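Local coordinates for protein transcobalamin-1 (Homo sapiens, PDB 4KKI) that binds vitamin B12 and other corrinoids extremely tightly, enclosing them between an alpha-helical and a beta domain, and protects vitamin B12 from stomach acid, at residues I98-G103 with L147-L152; N111-Y116 with C155-N160; V350-G355 with L359-K364; E378-S381 with I386-I389. One frame throughout, in Å; residues are numbered along the deposited sequence.

Overall arrangement
Contacts 1 and 2 lie in the helical domain and share helix 144-156: contact 1 uses its middle, buried and purely leucine on leucine, while contact 2 uses the residue just past its C-terminal end, a phenylalanine that meets an isoleucine and an exposed tyrosine. The two touch each other, with their centres about 10 Å apart. Contacts 3 and 4 belong to the C-terminal beta domain and meet where Met-362 packs on Ile-386. Contact 3 is valine packing between strand and helix with sugars at its margin; contact 4, partly buried in a hairpin beside the corrinoid, adds a salt bridge. The centres of contacts 1 and 4 are about 25 Å apart.

Contact 1 of 4, residues I98-G103 with L147-L152; sequences IILALG and LSLDVL
Leu-149 is the first residue of 147-152 to reach across to Leu-100: its CD2 methyl lies 4.3 Å from Leu-100 CD1. The branch that does the touching is not the one that prolongs the chain, since chi2 of 173° sends CD1 straight on and leaves CD2 to turn toward helix 92-102. The same side chain lies about 4 Å from the bound cyanocobalamin and rests on Met-190 of helix 185-203, so Leu-149 bridges the ligand and the helix packing behind it. Next in sequence, Asp-150 does not touch Leu-100, yet it ties the two helices together, its OD2 hydrogen-bonded to Ser-92 OG at the start of helix 92-102. These are neighbouring helices of the alpha6-alpha6 barrel that forms the N-terminal domain, and at this level apolar side chains fill the space between them. Val-151 turns to other neighbours, Phe-170 and Val-198. One helical turn on from Leu-149, Leu-152 brings the second methyl to Leu-100: CG stands opposite the backbone N (chi1 177°) and CD2 continues the chain outward, ending 4.4 Å from Leu-100 CD1. Leu-100 CD1 thus meets two methyls, Leu-149 CD2 and Leu-152 CD2, and Leu-149 CD2 is 4.8 Å from Leu-152 CD2. Phe-299 touches Leu-152 as well, while Leu-100 is also met by Phe-157, just past the end of helix 144-156.

Contact 2 of 4, residues N111-Y116 with C155-N160; sequences NLIYDY and CLFNGN
Ile-113 and Phe-157 make the nearest backbone approach, with their CA atoms 9.8 Å apart, so side chains alone span the gap. Ile-113 sits within the short helix 111-115; Phe-157 is the first residue to leave helical geometry after helix 144-156, and Asn-158 follows in a left-handed conformation (phi 56°, psi 38°) as the chain turns off. With CG beside the backbone N and anti to the carbonyl carbon (chi1 -64°), the Phe-157 ring is held out toward Ile-113 and is reached from two directions. Tyr-114 brings its hydroxyl to the edge, near the ring plane, with OH 4.1 Å from Phe-157 CD2; this is a van der Waals approach, and the two side chains cross at about a right angle. Ile-113 comes in obliquely, its CD1 4.3 Å from Phe-157 CE2. Ile-113 CG2 also lies over one face of the Tyr-114 ring, 4.2 Å above its centre. The result is a small apolar cluster, buried at Ile-113 and Phe-157 and exposed at Tyr-114. Phe-157 also packs on Ile-99 of helix 92-102, and Ile-113 on Leu-102. Ile-119 of helix 118-135 touches all three of the residues in contact, while the disulfide from Cys-155 to Cys-197 joins the end of helix 144-156 to helix 185-203.

Contact 3 of 4, residues V350-G355 with L359-K364; sequences VTVLNG and LSVMEK. With NAG (2-acetamido-2-deoxy-beta-D-glucopyranose), chain G; NAG (2-acetamido-2-deoxy-beta-D-glucopyranose), chain C.
In the C-terminal beta domain the edge strand 345-353 is followed closely by helix 358-368, which folds back over the mixed sheet so that Val-361 packs on Val-350 and Val-352. The axes of segments 350-353 and 359-364 pass 8.4 Å apart, their directions differing by 130°. The tightest meeting is Val-350 CG2 on Val-361 CG1, at 3.6 Å, the two side chains crossing at about a right angle. Val-350 has a chi1 of -29°, well off a staggered position, which suggests some strain in this fit. Val-352 CG1 also touches the helix, 4.3 Å from Val-361 CG2 and 4.2 Å from Lys-364 CG; the lysine thus lends its aliphatic stem while its amine leads away. Thr-351 points to the other side of the strand, where its OG1 donates a 2.8 Å hydrogen bond to O7 of the chain C sugar, the glycan probably carried by Asn-349. Farther along, Asn-354 ND2 is covalently joined to C1 of the chain G sugar. On the helix's other flank Met-362 meets Phe-375 and Ile-386. A beta hairpin leading into a helix laid across its sheet is consistent with a beta-grasp fold, as in ubiquitin relatives.

Contact 4 of 4, residues E378-S381 with I386-I389; sequences EERS and ITCI
The guanidinium of Arg-380 takes Glu-378 OE1 at its edge, in its plane, while methyl CG2 of Thr-387 packs on Glu-378 and comes obliquely within 4.5 Å of Arg-380 NH2. Arg-380 NH1 carries the salt bridge, 2.7 Å from Glu-378 OE1, in a nearly straight bond (165°). NH1 approaches OE1 on the anti side, 28° out of the carboxylate plane, and NH2 adds only a weak bond to the same oxygen. Glu-378 OE2 lies 3.7 Å from Thr-387 CG2, since the glutamate chain runs extended past CG (chi2 -177°) and crosses the threonine at about a right angle. One water sits between Glu-378 OE2 and Thr-387 OG1, though at 2.4 Å from OE2 its placement is doubtful. Thr-387 OG1 also bonds to Thr-376 O. Replacing Glu-378 by alanine would remove the carboxylate, and Arg-380 would probably lose this salt bridge and be freer to turn, close to the bound cyanocobalamin. Thr-387 and Cys-388 form a classic beta bulge opposite Thr-376 in the hairpin of strands 375-379 and 384-389. Ile-386 O binds cyanocobalamin, the Cys-388 to Cys-393 disulfide ties on strand 392-393, and Ser-381 O reaches Asn-285 of helix 284-294 in the alpha domain.

Contact 1 of 4, residues I98-G103 with L147-L152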
loop_
_atom_site.group_PDB
_atom_site.type_symbol
_atom_site.label_atom_id
_atom_site.label_comp_id
_atom_site.label_asym_id
_atom_site.label_seq_id
_atom_site.Cartn_x
_atom_site.Cartn_y
_atom_site.Cartn_z
ATOM N N ILE A 98 -1.494 0.416 -12.571
ATOM C CA ILE A 98 -2.272 0.736 -13.761
ATOM C C ILE A 98 -2.485 -0.515 -14.599
ATOM O O ILE A 98 -3.604 -0.817 -15.012
ATOM C CB ILE A 98 -1.591 1.824 -14.607
ATOM C CG1 ILE A 98 -1.697 3.175 -13.901
ATOM C CG2 ILE A 98 -2.223 1.912 -15.991
ATOM C CD1 ILE A 98 -1.022 4.303 -14.638
ATOM N N ILE A 99 -1.402 -1.250 -14.825
ATOM C CA ILE A 99 -1.459 -2.481 -15.599
ATOM C C ILE A 99 -2.359 -3.511 -14.917
ATOM O O ILE A 99 -3.167 -4.168 -15.575
ATOM C CB ILE A 99 -0.048 -3.065 -15.824
ATOM C CG1 ILE A 99 0.805 -2.076 -16.627
ATOM C CG2 ILE A 99 -0.129 -4.412 -16.531
ATOM C CD1 ILE A 99 2.239 -2.516 -16.846
ATOM N N LEU A 100 -2.228 -3.634 -13.599
ATOM C CA LEU A 100 -3.040 -4.579 -12.841
ATOM C C LEU A 100 -4.518 -4.218 -12.926
ATOM O O LEU A 100 -5.357 -5.078 -13.183
ATOM C CB LEU A 100 -2.597 -4.639 -11.378
ATOM C CG LEU A 100 -1.200 -5.200 -11.098
ATOM C CD1 LEU A 100 -0.862 -5.058 -9.621
ATOM C CD2 LEU A 100 -1.089 -6.652 -11.543
ATOM N N ALA A 101 -4.825 -2.942 -12.716
ATOM C CA ALA A 101 -6.203 -2.464 -12.782
ATOM C C ALA A 101 -6.819 -2.652 -14.170
ATOM O O ALA A 101 -7.998 -2.976 -14.291
ATOM C CB ALA A 101 -6.279 -1.004 -12.363
ATOM N N LEU A 102 -6.020 -2.451 -15.213
ATOM C CA LEU A 102 -6.519 -2.561 -16.580
ATOM C C LEU A 102 -6.675 -4.012 -17.027
ATOM O O LEU A 102 -7.392 -4.298 -17.985
ATOM C CB LEU A 102 -5.604 -1.813 -17.558
ATOM C CG LEU A 102 -5.664 -0.284 -17.557
ATOM C CD1 LEU A 102 -4.555 0.297 -18.423
ATOM C CD2 LEU A 102 -7.027 0.205 -18.032
ATOM N N GLY A 103 -6.007 -4.925 -16.334
ATOM C CA GLY A 103 -5.978 -6.309 -16.766
ATOM C C GLY A 103 -6.427 -7.334 -15.744
ATOM O O GLY A 103 -5.986 -8.483 -15.798
ATOM N N LEU A 147 8.593 -2.301 -5.829
ATOM C CA LEU A 147 9.422 -3.290 -6.502
ATOM C C LEU A 147 8.689 -4.623 -6.578
ATOM O O LEU A 147 8.791 -5.347 -7.571
ATOM C CB LEU A 147 10.749 -3.468 -5.766
ATOM C CG LEU A 147 11.895 -4.049 -6.592
ATOM C CD1 LEU A 147 12.385 -3.026 -7.606
ATOM C CD2 LEU A 147 13.029 -4.503 -5.694
ATOM N N SER A 148 7.942 -4.936 -5.523
ATOM C CA SER A 148 7.147 -6.157 -5.481
ATOM C C SER A 148 5.960 -6.032 -6.423
ATOM O O SER A 148 5.605 -6.983 -7.118
ATOM C CB SER A 148 6.658 -6.432 -4.059
ATOM O OG SER A 148 7.742 -6.548 -3.158
ATOM N N LEU A 149 5.346 -4.854 -6.432
ATOM C CA LEU A 149 4.275 -4.561 -7.377
ATOM C C LEU A 149 4.772 -4.741 -8.809
ATOM O O LEU A 149 4.055 -5.264 -9.661
ATOM C CB LEU A 149 3.744 -3.138 -7.175
ATOM C CG LEU A 149 2.768 -2.896 -6.023
ATOM C CD1 LEU A 149 2.474 -1.410 -5.866
ATOM C CD2 LEU A 149 1.483 -3.669 -6.253
ATOM N N ASP A 150 6.007 -4.315 -9.062
ATOM C CA ASP A 150 6.600 -4.421 -10.394
ATOM C C ASP A 150 6.735 -5.869 -10.843
ATOM O O ASP A 150 6.286 -6.235 -11.930
ATOM C CB ASP A 150 7.969 -3.741 -10.429
ATOM C CG ASP A 150 7.889 -2.254 -10.163
ATOM O OD1 ASP A 150 6.822 -1.660 -10.423
ATOM O OD2 ASP A 150 8.891 -1.683 -9.686
ATOM N N VAL A 151 7.359 -6.686 -10.002
ATOM C CA VAL A 151 7.545 -8.098 -10.306
ATOM C C VAL A 151 6.199 -8.799 -10.468
ATOM O O VAL A 151 6.018 -9.606 -11.378
ATOM C CB VAL A 151 8.378 -8.802 -9.216
ATOM C CG1 VAL A 151 8.478 -10.295 -9.496
ATOM C CG2 VAL A 151 9.762 -8.179 -9.129
ATOM N N LEU A 152 5.252 -8.470 -9.593
ATOM C CA LEU A 152 3.922 -9.070 -9.633
ATOM C C LEU A 152 3.232 -8.809 -10.968
ATOM O O LEU A 152 2.719 -9.732 -11.603
ATOM C CB LEU A 152 3.061 -8.544 -8.481
ATOM C CG LEU A 152 1.604 -9.012 -8.415
ATOM C CD1 LEU A 152 1.521 -10.530 -8.337
ATOM C CD2 LEU A 152 0.888 -8.372 -7.229
#

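Contact 2 of 4, residues N111-Y116 with C155-N160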
loop_
_atom_site.group_PDB
_atom_site.type_symbol
_atom_site.label_atom_id
_atom_site.label_comp_id
_atom_site.label_asym_id
_atom_site.label_seq_id
_atom_site.Cartn_x
_atom_site.Cartn_y
_atom_site.Cartn_z
ATOM N N ASN A 111 -6.907 -3.450 -23.627
ATOM C CA ASN A 111 -6.141 -3.107 -24.818
ATOM C C ASN A 111 -5.186 -1.937 -24.598
ATOM O O ASN A 111 -4.163 -1.833 -25.274
ATOM C CB ASN A 111 -7.074 -2.799 -25.993
ATOM C CG ASN A 111 -7.533 -4.050 -26.718
ATOM O OD1 ASN A 111 -8.468 -4.723 -26.288
ATOM N ND2 ASN A 111 -6.876 -4.363 -27.829
ATOM N N LEU A 112 -5.522 -1.065 -23.650
ATOM C CA LEU A 112 -4.699 0.104 -23.349
ATOM C C LEU A 112 -3.302 -0.309 -22.901
ATOM O O LEU A 112 -2.332 0.416 -23.116
ATOM C CB LEU A 112 -5.354 0.979 -22.276
ATOM C CG LEU A 112 -6.424 1.993 -22.692
ATOM C CD1 LEU A 112 -7.680 1.308 -23.213
ATOM C CD2 LEU A 112 -6.758 2.917 -21.529
ATOM N N ILE A 113 -3.211 -1.476 -22.275
ATOM C CA ILE A 113 -1.930 -2.010 -21.838
ATOM C C ILE A 113 -1.024 -2.266 -23.032
ATOM O O ILE A 113 0.155 -1.913 -23.021
ATOM C CB ILE A 113 -2.104 -3.329 -21.072
ATOM C CG1 ILE A 113 -3.015 -3.125 -19.859
ATOM C CG2 ILE A 113 -0.749 -3.880 -20.653
ATOM C CD1 ILE A 113 -3.341 -4.403 -19.114
ATOM N N TYR A 114 -1.587 -2.874 -24.069
ATOM C CA TYR A 114 -0.800 -3.268 -25.229
ATOM C C TYR A 114 -0.738 -2.172 -26.288
ATOM O O TYR A 114 0.198 -2.127 -27.086
ATOM C CB TYR A 114 -1.340 -4.576 -25.807
ATOM C CG TYR A 114 -1.468 -5.659 -24.761
ATOM C CD1 TYR A 114 -0.347 -6.337 -24.296
ATOM C CD2 TYR A 114 -2.705 -5.992 -24.223
ATOM C CE1 TYR A 114 -0.455 -7.323 -23.334
ATOM C CE2 TYR A 114 -2.822 -6.977 -23.260
ATOM C CZ TYR A 114 -1.694 -7.638 -22.820
ATOM O OH TYR A 114 -1.805 -8.619 -21.861
ATOM N N ASP A 115 -1.725 -1.283 -26.286
ATOM C CA ASP A 115 -1.738 -0.164 -27.222
ATOM C C ASP A 115 -0.763 0.930 -26.795
ATOM O O ASP A 115 -0.270 1.691 -27.626
ATOM C CB ASP A 115 -3.150 0.410 -27.372
ATOM C CG ASP A 115 -4.088 -0.531 -28.106
ATOM O OD1 ASP A 115 -3.597 -1.376 -28.885
ATOM O OD2 ASP A 115 -5.317 -0.423 -27.908
ATOM N N TYR A 116 -0.486 1.001 -25.496
ATOM C CA TYR A 116 0.438 1.998 -24.966
ATOM C C TYR A 116 1.784 1.376 -24.607
ATOM O O TYR A 116 2.708 2.077 -24.191
ATOM C CB TYR A 116 -0.155 2.681 -23.731
ATOM C CG TYR A 116 -1.394 3.506 -24.000
ATOM C CD1 TYR A 116 -1.579 4.143 -25.221
ATOM C CD2 TYR A 116 -2.380 3.647 -23.031
ATOM C CE1 TYR A 116 -2.712 4.899 -25.468
ATOM C CE2 TYR A 116 -3.515 4.400 -23.269
ATOM C CZ TYR A 116 -3.676 5.023 -24.489
ATOM O OH TYR A 116 -4.806 5.772 -24.727
ATOM N N CYS A 155 5.041 -10.455 -13.899
ATOM C CA CYS A 155 4.812 -11.893 -13.821
ATOM C C CYS A 155 3.418 -12.287 -14.309
ATOM O O CYS A 155 3.269 -13.221 -15.097
ATOM C CB CYS A 155 5.020 -12.383 -12.387
ATOM S SG CYS A 155 4.513 -14.084 -12.112
ATOM N N LEU A 156 2.401 -11.571 -13.837
ATOM C CA LEU A 156 1.014 -11.864 -14.195
ATOM C C LEU A 156 0.705 -11.623 -15.673
ATOM O O LEU A 156 -0.212 -12.229 -16.225
ATOM C CB LEU A 156 0.056 -11.036 -13.337
ATOM C CG LEU A 156 -0.112 -11.458 -11.878
ATOM C CD1 LEU A 156 -0.926 -10.421 -11.114
ATOM C CD2 LEU A 156 -0.779 -12.821 -11.806
ATOM N N PHE A 157 1.464 -10.735 -16.308
ATOM C CA PHE A 157 1.177 -10.361 -17.691
ATOM C C PHE A 157 2.297 -10.738 -18.657
ATOM O O PHE A 157 2.437 -10.141 -19.724
ATOM C CB PHE A 157 0.835 -8.869 -17.784
ATOM C CG PHE A 157 -0.425 -8.501 -17.057
ATOM C CD1 PHE A 157 -0.400 -8.220 -15.701
ATOM C CD2 PHE A 157 -1.638 -8.455 -17.723
ATOM C CE1 PHE A 157 -1.560 -7.893 -15.023
ATOM C CE2 PHE A 157 -2.801 -8.125 -17.050
ATOM C CZ PHE A 157 -2.762 -7.847 -15.698
ATOM N N ASN A 158 3.081 -11.740 -18.268
ATOM C CA ASN A 158 4.126 -12.300 -19.120
ATOM C C ASN A 158 5.133 -11.272 -19.622
ATOM O O ASN A 158 5.577 -11.335 -20.766
ATOM C CB ASN A 158 3.509 -13.049 -20.305
ATOM C CG ASN A 158 2.668 -14.231 -19.872
ATOM O OD1 ASN A 158 1.451 -14.242 -20.058
ATOM N ND2 ASN A 158 3.313 -15.236 -19.292
ATOM N N GLY A 159 5.481 -10.323 -18.761
ATOM C CA GLY A 159 6.496 -9.343 -19.092
ATOM C C GLY A 159 7.875 -9.941 -18.911
ATOM O O GLY A 159 8.026 -10.978 -18.266
ATOM N N ASN A 160 8.884 -9.293 -19.480
ATOM C CA ASN A 160 10.248 -9.795 -19.389
ATOM C C ASN A 160 10.956 -9.295 -18.135
ATOM O O ASN A 160 11.157 -8.093 -17.958
ATOM C CB ASN A 160 11.043 -9.427 -20.645
ATOM C CG ASN A 160 12.281 -10.286 -20.828
ATOM O OD1 ASN A 160 13.037 -10.522 -19.885
ATOM N ND2 ASN A 160 12.489 -10.767 -22.049
#

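Contact 3 of 4, residues V350-G355 with L359-K364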
loop_
_atom_site.group_PDB
_atom_site.type_symbol
_atom_site.label_atom_id
_atom_site.label_comp_id
_atom_site.label_asym_id
_atom_site.label_seq_id
_atom_site.Cartn_x
_atom_site.Cartn_y
_atom_site.Cartn_z
ATOM N N VAL A 350 0.006 23.504 21.939
ATOM C CA VAL A 350 -0.957 24.089 21.014
ATOM C C VAL A 350 -2.383 23.768 21.443
ATOM O O VAL A 350 -2.643 22.737 22.065
ATOM C CB VAL A 350 -0.720 23.631 19.554
ATOM C CG1 VAL A 350 0.751 23.318 19.327
ATOM C CG2 VAL A 350 -1.577 22.426 19.216
ATOM N N THR A 351 -3.302 24.660 21.120
ATOM C CA THR A 351 -4.693 24.436 21.447
ATOM C C THR A 351 -5.521 24.463 20.173
ATOM O O THR A 351 -5.490 25.426 19.420
ATOM C CB THR A 351 -5.208 25.469 22.460
ATOM O OG1 THR A 351 -4.391 25.425 23.630
ATOM C CG2 THR A 351 -6.631 25.160 22.853
ATOM N N VAL A 352 -6.249 23.381 19.941
ATOM C CA VAL A 352 -7.077 23.237 18.749
ATOM C C VAL A 352 -8.496 22.812 19.107
ATOM O O VAL A 352 -8.747 22.312 20.205
ATOM C CB VAL A 352 -6.480 22.200 17.773
ATOM C CG1 VAL A 352 -5.198 22.728 17.147
ATOM C CG2 VAL A 352 -6.229 20.881 18.490
ATOM N N LEU A 353 -9.423 23.026 18.179
ATOM C CA LEU A 353 -10.797 22.587 18.361
ATOM C C LEU A 353 -10.828 21.079 18.496
ATOM O O LEU A 353 -10.055 20.382 17.854
ATOM C CB LEU A 353 -11.660 23.011 17.174
ATOM C CG LEU A 353 -11.750 24.512 16.906
ATOM C CD1 LEU A 353 -12.090 24.792 15.453
ATOM C CD2 LEU A 353 -12.769 25.158 17.827
ATOM N N ASN A 354 -11.740 20.576 19.312
ATOM C CA ASN A 354 -11.856 19.148 19.529
ATOM C C ASN A 354 -12.185 18.487 18.204
ATOM O O ASN A 354 -12.949 19.024 17.415
ATOM C CB ASN A 354 -12.971 18.883 20.533
ATOM C CG ASN A 354 -12.872 17.524 21.190
ATOM O OD1 ASN A 354 -11.808 16.917 21.259
ATOM N ND2 ASN A 354 -14.000 17.044 21.684
ATOM N N GLY A 355 -11.596 17.326 17.957
ATOM C CA GLY A 355 -11.788 16.646 16.693
ATOM C C GLY A 355 -10.891 17.152 15.583
ATOM O O GLY A 355 -11.076 16.805 14.424
ATOM N N LEU A 359 -2.622 17.456 11.436
ATOM C CA LEU A 359 -2.201 18.526 10.534
ATOM C C LEU A 359 -2.596 19.907 11.058
ATOM O O LEU A 359 -1.856 20.877 10.895
ATOM C CB LEU A 359 -2.786 18.314 9.137
ATOM C CG LEU A 359 -2.361 19.304 8.050
ATOM C CD1 LEU A 359 -0.858 19.259 7.846
ATOM C CD2 LEU A 359 -3.090 19.013 6.745
ATOM N N SER A 360 -3.767 19.990 11.682
ATOM C CA SER A 360 -4.247 21.248 12.239
ATOM C C SER A 360 -3.304 21.745 13.333
ATOM O O SER A 360 -3.057 22.945 13.457
ATOM C CB SER A 360 -5.667 21.089 12.788
ATOM O OG SER A 360 -6.564 20.689 11.765
ATOM N N VAL A 361 -2.777 20.809 14.116
ATOM C CA VAL A 361 -1.801 21.125 15.152
ATOM C C VAL A 361 -0.554 21.743 14.533
ATOM O O VAL A 361 -0.055 22.767 15.004
ATOM C CB VAL A 361 -1.411 19.865 15.955
ATOM C CG1 VAL A 361 -0.205 20.140 16.841
ATOM C CG2 VAL A 361 -2.592 19.377 16.782
ATOM N N MET A 362 -0.066 21.118 13.466
ATOM C CA MET A 362 1.123 21.595 12.765
ATOM C C MET A 362 0.922 23.006 12.224
ATOM O O MET A 362 1.819 23.844 12.305
ATOM C CB MET A 362 1.488 20.643 11.623
ATOM C CG MET A 362 1.827 19.230 12.072
ATOM S SD MET A 362 2.321 18.160 10.706
ATOM C CE MET A 362 3.741 19.054 10.076
ATOM N N GLU A 363 -0.263 23.261 11.679
ATOM C CA GLU A 363 -0.576 24.556 11.086
ATOM C C GLU A 363 -0.670 25.669 12.129
ATOM O O GLU A 363 -0.280 26.808 11.866
ATOM C CB GLU A 363 -1.865 24.474 10.267
ATOM C CG GLU A 363 -1.735 23.615 9.018
ATOM C CD GLU A 363 -3.033 23.508 8.242
ATOM O OE1 GLU A 363 -4.096 23.822 8.814
ATOM O OE2 GLU A 363 -2.987 23.111 7.058
ATOM N N LYS A 364 -1.188 25.341 13.309
ATOM C CA LYS A 364 -1.246 26.306 14.401
ATOM C C LYS A 364 0.154 26.660 14.883
ATOM O O LYS A 364 0.450 27.824 15.152
ATOM C CB LYS A 364 -2.086 25.775 15.565
ATOM C CG LYS A 364 -3.532 26.240 15.547
ATOM C CD LYS A 364 -3.619 27.762 15.567
ATOM C CE LYS A 364 -2.990 28.341 16.826
ATOM N NZ LYS A 364 -2.940 29.830 16.793
HETATM C C1 NAG G . -14.100 15.764 22.350
HETATM C C2 NAG G . -14.291 15.390 23.826
HETATM C C3 NAG G . -13.955 13.927 24.068
HETATM C C4 NAG G . -14.754 13.061 23.111
HETATM C C5 NAG G . -14.475 13.506 21.687
HETATM C C6 NAG G . -15.257 12.662 20.694
HETATM C C7 NAG G . -13.132 15.976 25.878
HETATM C C8 NAG G . -14.275 15.869 26.840
HETATM N N2 NAG G . -13.461 16.263 24.627
HETATM O O3 NAG G . -14.279 13.572 25.414
HETATM O O4 NAG G . -14.394 11.686 23.278
HETATM O O5 NAG G . -14.867 14.869 21.550
HETATM O O6 NAG G . -15.821 13.529 19.702
HETATM O O7 NAG G . -11.973 15.816 26.220
HETATM C C1 NAG C . 0.058 26.909 26.876
HETATM C C2 NAG C . -0.974 28.011 26.541
HETATM C C3 NAG C . -0.967 29.244 27.439
HETATM C C4 NAG C . -0.636 28.877 28.862
HETATM C C5 NAG C . 0.684 28.144 28.861
HETATM C C6 NAG C . 1.156 27.903 30.285
HETATM C C7 NAG C . -1.415 27.832 24.174
HETATM C C8 NAG C . -1.277 28.493 22.837
HETATM N N2 NAG C . -0.761 28.415 25.169
HETATM O O3 NAG C . -2.257 29.855 27.428
HETATM O O4 NAG C . -0.534 30.067 29.635
HETATM O O5 NAG C . 0.465 26.890 28.243
HETATM O O6 NAG C . 0.287 26.967 30.927
HETATM O O7 NAG C . -2.082 26.828 24.342
#

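Contact 4 of 4, residues E378-S381 with I386-I389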
loop_
_atom_site.group_PDB
_atom_site.type_symbol
_atom_site.label_atom_id
_atom_site.label_comp_id
_atom_site.label_asym_id
_atom_site.label_seq_id
_atom_site.Cartn_x
_atom_site.Cartn_y
_atom_site.Cartn_z
ATOM N N GLU A 378 3.058 18.013 0.655
ATOM C CA GLU A 378 2.604 17.761 -0.703
ATOM C C GLU A 378 1.354 16.891 -0.677
ATOM O O GLU A 378 1.205 16.024 0.184
ATOM C CB GLU A 378 3.706 17.092 -1.526
ATOM C CG GLU A 378 4.967 17.933 -1.672
ATOM C CD GLU A 378 6.013 17.268 -2.547
ATOM O OE1 GLU A 378 5.651 16.354 -3.315
ATOM O OE2 GLU A 378 7.197 17.658 -2.463
ATOM N N GLU A 379 0.450 17.131 -1.619
ATOM C CA GLU A 379 -0.773 16.347 -1.702
ATOM C C GLU A 379 -0.507 15.023 -2.410
ATOM O O GLU A 379 -0.068 14.999 -3.560
ATOM C CB GLU A 379 -1.865 17.130 -2.430
ATOM C CG GLU A 379 -3.270 16.618 -2.166
ATOM C CD GLU A 379 -3.701 16.823 -0.726
ATOM O OE1 GLU A 379 -3.421 17.907 -0.169
ATOM O OE2 GLU A 379 -4.312 15.900 -0.150
ATOM N N ARG A 380 -0.761 13.922 -1.712
ATOM C CA ARG A 380 -0.613 12.595 -2.294
ATOM C C ARG A 380 -1.982 11.947 -2.419
ATOM O O ARG A 380 -2.986 12.521 -1.998
ATOM C CB ARG A 380 0.291 11.725 -1.422
ATOM C CG ARG A 380 1.731 12.195 -1.336
ATOM C CD ARG A 380 2.495 11.889 -2.612
ATOM N NE ARG A 380 3.936 12.034 -2.420
ATOM C CZ ARG A 380 4.616 13.147 -2.677
ATOM N NH1 ARG A 380 3.990 14.218 -3.145
ATOM N NH2 ARG A 380 5.925 13.187 -2.468
ATOM N N SER A 381 -2.021 10.752 -2.995
ATOM C CA SER A 381 -3.270 10.011 -3.114
ATOM C C SER A 381 -3.784 9.641 -1.730
ATOM O O SER A 381 -4.989 9.669 -1.475
ATOM C CB SER A 381 -3.074 8.754 -3.962
ATOM O OG SER A 381 -4.278 8.014 -4.063
ATOM N N ILE A 386 3.975 15.010 4.722
ATOM C CA ILE A 386 4.966 15.970 5.201
ATOM C C ILE A 386 6.338 15.700 4.593
ATOM O O ILE A 386 6.971 14.683 4.885
ATOM C CB ILE A 386 5.082 15.954 6.738
ATOM C CG1 ILE A 386 3.701 16.099 7.384
ATOM C CG2 ILE A 386 6.025 17.054 7.213
ATOM C CD1 ILE A 386 2.933 17.320 6.920
ATOM N N THR A 387 6.793 16.617 3.746
ATOM C CA THR A 387 8.065 16.456 3.051
ATOM C C THR A 387 9.186 17.235 3.725
ATOM O O THR A 387 10.295 16.725 3.891
ATOM C CB THR A 387 7.968 16.902 1.578
ATOM O OG1 THR A 387 7.597 18.285 1.518
ATOM C CG2 THR A 387 6.932 16.072 0.831
ATOM N N CYS A 388 8.898 18.475 4.107
ATOM C CA CYS A 388 9.922 19.341 4.677
ATOM C C CYS A 388 9.440 20.070 5.923
ATOM O O CYS A 388 8.276 20.458 6.020
ATOM C CB CYS A 388 10.393 20.374 3.649
ATOM S SG CYS A 388 10.747 19.732 1.997
ATOM N N ILE A 389 10.351 20.245 6.874
ATOM C CA ILE A 389 10.146 21.134 8.012
ATOM C C ILE A 389 11.425 21.940 8.209
ATOM O O ILE A 389 12.521 21.378 8.167
ATOM C CB ILE A 389 9.818 20.355 9.300
ATOM C CG1 ILE A 389 8.523 19.562 9.131
ATOM C CG2 ILE A 389 9.700 21.301 10.485
ATOM C CD1 ILE A 389 8.079 18.850 10.379
HETATM O O HOH W 1 8.245 19.143 -0.895
#